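Local coordinates for blood group a-and b-cleaving endo-beta-galactosidase (Streptococcus pneumoniae, PDB 2YGL), which cleaves blood group A and B antigens as a family 98 endo-beta-galactosidase, the tandem CBM51 modules in this structure probably binding the carbohydrate, at residues Gly189-Asp194 with Phe239-Gly244. Sequence-based numbering, arbitrary orientation.
Sequences GVYLSD and FNKGLG
In the second CBM51 module, a beta-sandwich, strands 189-191 and 242-244 both pair with strand 343-352, and Tyr-191 at the end of strand 189-191, with Ser-193 and Asp-194 of the short 3-10 turn 192-194 that follows, meets Lys-241. The lysine chain lies over one face of the Tyr-191 ring: CG of Lys-241 sits 3.7 Å from the ring centroid, almost straight above the ring centre, a CH-pi contact, while its CB reaches CD1 of Tyr-191 at 3.6 Å. Bends at chi2 (-73°) and chi3 (-75°) curl the chain, bringing CE of Lys-241 to 3.5 Å from OG of Ser-193. Beyond the ring, NZ of Lys-241 forms a salt bridge of 2.7 Å with OD1 of Asp-194, approaching on the syn side but 30° out of the carboxylate plane. A water accepts from NZ and donates to OD2 of Asp-194, linking the ammonium to the second carboxylate oxygen. Asp-214, next to strand 212-213, makes a further salt bridge with Lys-241 and takes the hydroxyl of Ser-193 and the backbone N of Gly-242 as partners. On the inner side, CD2 of Leu-192 meets CD1 of Leu-243 at 3.9 Å, and both leucines also touch Tyr-255 of strand 251-256 in the other sheet. The contact thus grades from an apolar layer facing the sandwich interior to a charged edge, where two carboxylates and a water hold the ammonium and would be expected to favour its protonated form, while the tyrosine face packs on CB, CG and CE of the lysine.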
ATOM      1  N   GLY A 189       6.966  -5.009  12.746  1.00 22.72           N
ATOM      2  CA  GLY A 189       7.151  -6.447  12.580  1.00 21.83           C
ATOM      3  C   GLY A 189       7.944  -7.027  13.733  1.00 21.32           C
ATOM      4  O   GLY A 189       8.977  -6.480  14.123  1.00 21.58           O
ATOM      5  N   VAL A 190       7.451  -8.129  14.293  1.00 20.52           N
ATOM      6  CA  VAL A 190       8.162  -8.845  15.344  1.00 19.60           C
ATOM      7  C   VAL A 190       8.500 -10.245  14.834  1.00 19.21           C
ATOM      8  O   VAL A 190       7.603 -11.017  14.476  1.00 18.90           O
ATOM      9  CB  VAL A 190       7.335  -8.912  16.654  1.00 19.71           C
ATOM     10  CG1 VAL A 190       7.971  -9.861  17.665  1.00 19.58           C
ATOM     11  CG2 VAL A 190       7.184  -7.520  17.262  1.00 20.02           C
ATOM     12  N   TYR A 191       9.797 -10.552  14.784  1.00 18.41           N
ATOM     13  CA  TYR A 191      10.272 -11.862  14.342  1.00 17.76           C
ATOM     14  C   TYR A 191       9.854 -12.955  15.319  1.00 17.06           C
ATOM     15  O   TYR A 191       9.990 -12.799  16.536  1.00 16.55           O
ATOM     16  CB  TYR A 191      11.795 -11.870  14.178  1.00 17.90           C
ATOM     17  CG  TYR A 191      12.297 -10.964  13.084  1.00 18.39           C
ATOM     18  CD1 TYR A 191      12.126 -11.304  11.744  1.00 19.21           C
ATOM     19  CD2 TYR A 191      12.944  -9.767  13.387  1.00 19.39           C
ATOM     20  CE1 TYR A 191      12.583 -10.476  10.731  1.00 20.05           C
ATOM     21  CE2 TYR A 191      13.408  -8.928  12.380  1.00 19.85           C
ATOM     22  CZ  TYR A 191      13.223  -9.290  11.056  1.00 20.45           C
ATOM     23  OH  TYR A 191      13.676  -8.474  10.052  1.00 21.32           O
ATOM     24  N   LEU A 192       9.351 -14.059  14.775  1.00 16.48           N
ATOM     25  CA  LEU A 192       8.914 -15.191  15.594  1.00 16.01           C
ATOM     26  C   LEU A 192      10.043 -15.752  16.457  1.00 15.79           C
ATOM     27  O   LEU A 192       9.824 -16.105  17.618  1.00 15.57           O
ATOM     28  CB  LEU A 192       8.287 -16.287  14.728  1.00 15.80           C
ATOM     29  CG  LEU A 192       6.777 -16.186  14.482  1.00 15.87           C
ATOM     30  CD1 LEU A 192       6.398 -14.977  13.627  1.00 15.43           C
ATOM     31  CD2 LEU A 192       6.272 -17.459  13.836  1.00 15.78           C
ATOM     32  N   SER A 193      11.249 -15.795  15.894  1.00 15.58           N
ATOM     33  CA  SER A 193      12.439 -16.264  16.611  1.00 15.74           C
ATOM     34  C   SER A 193      12.854 -15.363  17.785  1.00 16.01           C
ATOM     35  O   SER A 193      13.733 -15.726  18.568  1.00 15.94           O
ATOM     36  CB  SER A 193      13.612 -16.446  15.643  1.00 15.63           C
ATOM     37  OG  SER A 193      13.922 -15.231  14.981  1.00 15.21           O
ATOM     38  N   ASP A 194      12.225 -14.197  17.902  1.00 16.34           N
ATOM     39  CA  ASP A 194      12.438 -13.320  19.052  1.00 16.91           C
ATOM     40  C   ASP A 194      11.378 -13.538  20.136  1.00 17.04           C
ATOM     41  O   ASP A 194      11.355 -12.829  21.142  1.00 17.20           O
ATOM     42  CB  ASP A 194      12.465 -11.851  18.617  1.00 16.92           C
ATOM     43  CG  ASP A 194      13.722 -11.490  17.848  1.00 17.69           C
ATOM     44  OD1 ASP A 194      14.719 -12.245  17.924  1.00 18.69           O
ATOM     45  OD2 ASP A 194      13.713 -10.441  17.169  1.00 18.85           O
ATOM     46  N   PHE A 239      18.960 -15.878   5.118  1.00 22.75           N
ATOM     47  CA  PHE A 239      18.060 -15.087   5.947  1.00 21.62           C
ATOM     48  C   PHE A 239      18.681 -14.830   7.314  1.00 20.97           C
ATOM     49  O   PHE A 239      19.202 -15.746   7.951  1.00 20.81           O
ATOM     50  CB  PHE A 239      16.703 -15.785   6.094  1.00 21.56           C
ATOM     51  CG  PHE A 239      15.823 -15.659   4.884  1.00 21.16           C
ATOM     52  CD1 PHE A 239      15.953 -16.540   3.813  1.00 21.07           C
ATOM     53  CD2 PHE A 239      14.865 -14.656   4.810  1.00 20.37           C
ATOM     54  CE1 PHE A 239      15.140 -16.422   2.687  1.00 20.76           C
ATOM     55  CE2 PHE A 239      14.048 -14.529   3.693  1.00 20.32           C
ATOM     56  CZ  PHE A 239      14.185 -15.414   2.628  1.00 20.52           C
ATOM     57  N   ASN A 240      18.636 -13.572   7.750  1.00 20.15           N
ATOM     58  CA  ASN A 240      19.133 -13.182   9.067  1.00 19.30           C
ATOM     59  C   ASN A 240      18.304 -13.795  10.188  1.00 18.47           C
ATOM     60  O   ASN A 240      18.837 -14.171  11.231  1.00 18.26           O
ATOM     61  CB  ASN A 240      19.137 -11.656   9.218  1.00 19.57           C
ATOM     62  CG  ASN A 240      20.121 -10.964   8.282  1.00 20.40           C
ATOM     63  OD1 ASN A 240      21.167 -11.515   7.927  1.00 21.92           O
ATOM     64  ND2 ASN A 240      19.792  -9.735   7.892  1.00 20.92           N
ATOM     65  N   LYS A 241      16.995 -13.885   9.966  1.00 17.57           N
ATOM     66  CA  LYS A 241      16.067 -14.354  10.991  1.00 16.88           C
ATOM     67  C   LYS A 241      15.173 -15.471  10.464  1.00 16.26           C
ATOM     68  O   LYS A 241      14.911 -15.550   9.263  1.00 16.04           O
ATOM     69  CB  LYS A 241      15.193 -13.196  11.501  1.00 16.89           C
ATOM     70  CG  LYS A 241      15.950 -11.962  12.005  1.00 16.78           C
ATOM     71  CD  LYS A 241      16.633 -12.203  13.348  1.00 16.74           C
ATOM     72  CE  LYS A 241      15.645 -12.203  14.502  1.00 15.74           C
ATOM     73  NZ  LYS A 241      16.327 -12.581  15.763  1.00 16.08           N
ATOM     74  N   GLY A 242      14.699 -16.321  11.372  1.00 15.61           N
ATOM     75  CA  GLY A 242      13.753 -17.371  11.014  1.00 14.91           C
ATOM     76  C   GLY A 242      13.716 -18.553  11.963  1.00 14.48           C
ATOM     77  O   GLY A 242      14.301 -18.512  13.042  1.00 14.34           O
ATOM     78  N   LEU A 243      13.022 -19.608  11.548  1.00 14.21           N
ATOM     79  CA  LEU A 243      12.843 -20.806  12.369  1.00 13.80           C
ATOM     80  C   LEU A 243      13.268 -22.054  11.600  1.00 13.68           C
ATOM     81  O   LEU A 243      12.990 -22.177  10.406  1.00 13.52           O
ATOM     82  CB  LEU A 243      11.381 -20.942  12.816  1.00 13.49           C
ATOM     83  CG  LEU A 243      10.794 -19.845  13.712  1.00 13.69           C
ATOM     84  CD1 LEU A 243       9.269 -19.930  13.761  1.00 12.95           C
ATOM     85  CD2 LEU A 243      11.387 -19.896  15.117  1.00 13.48           C
ATOM     86  N   GLY A 244      13.937 -22.971  12.293  1.00 13.53           N
ATOM     87  CA  GLY A 244      14.409 -24.215  11.691  1.00 13.44           C
ATOM     88  C   GLY A 244      13.833 -25.423  12.400  1.00 13.48           C
ATOM     89  O   GLY A 244      14.015 -25.589  13.609  1.00 13.07           O
TER
HETATM   90  O   HOH W   1      16.156  -9.663  16.682  1.00 26.32           O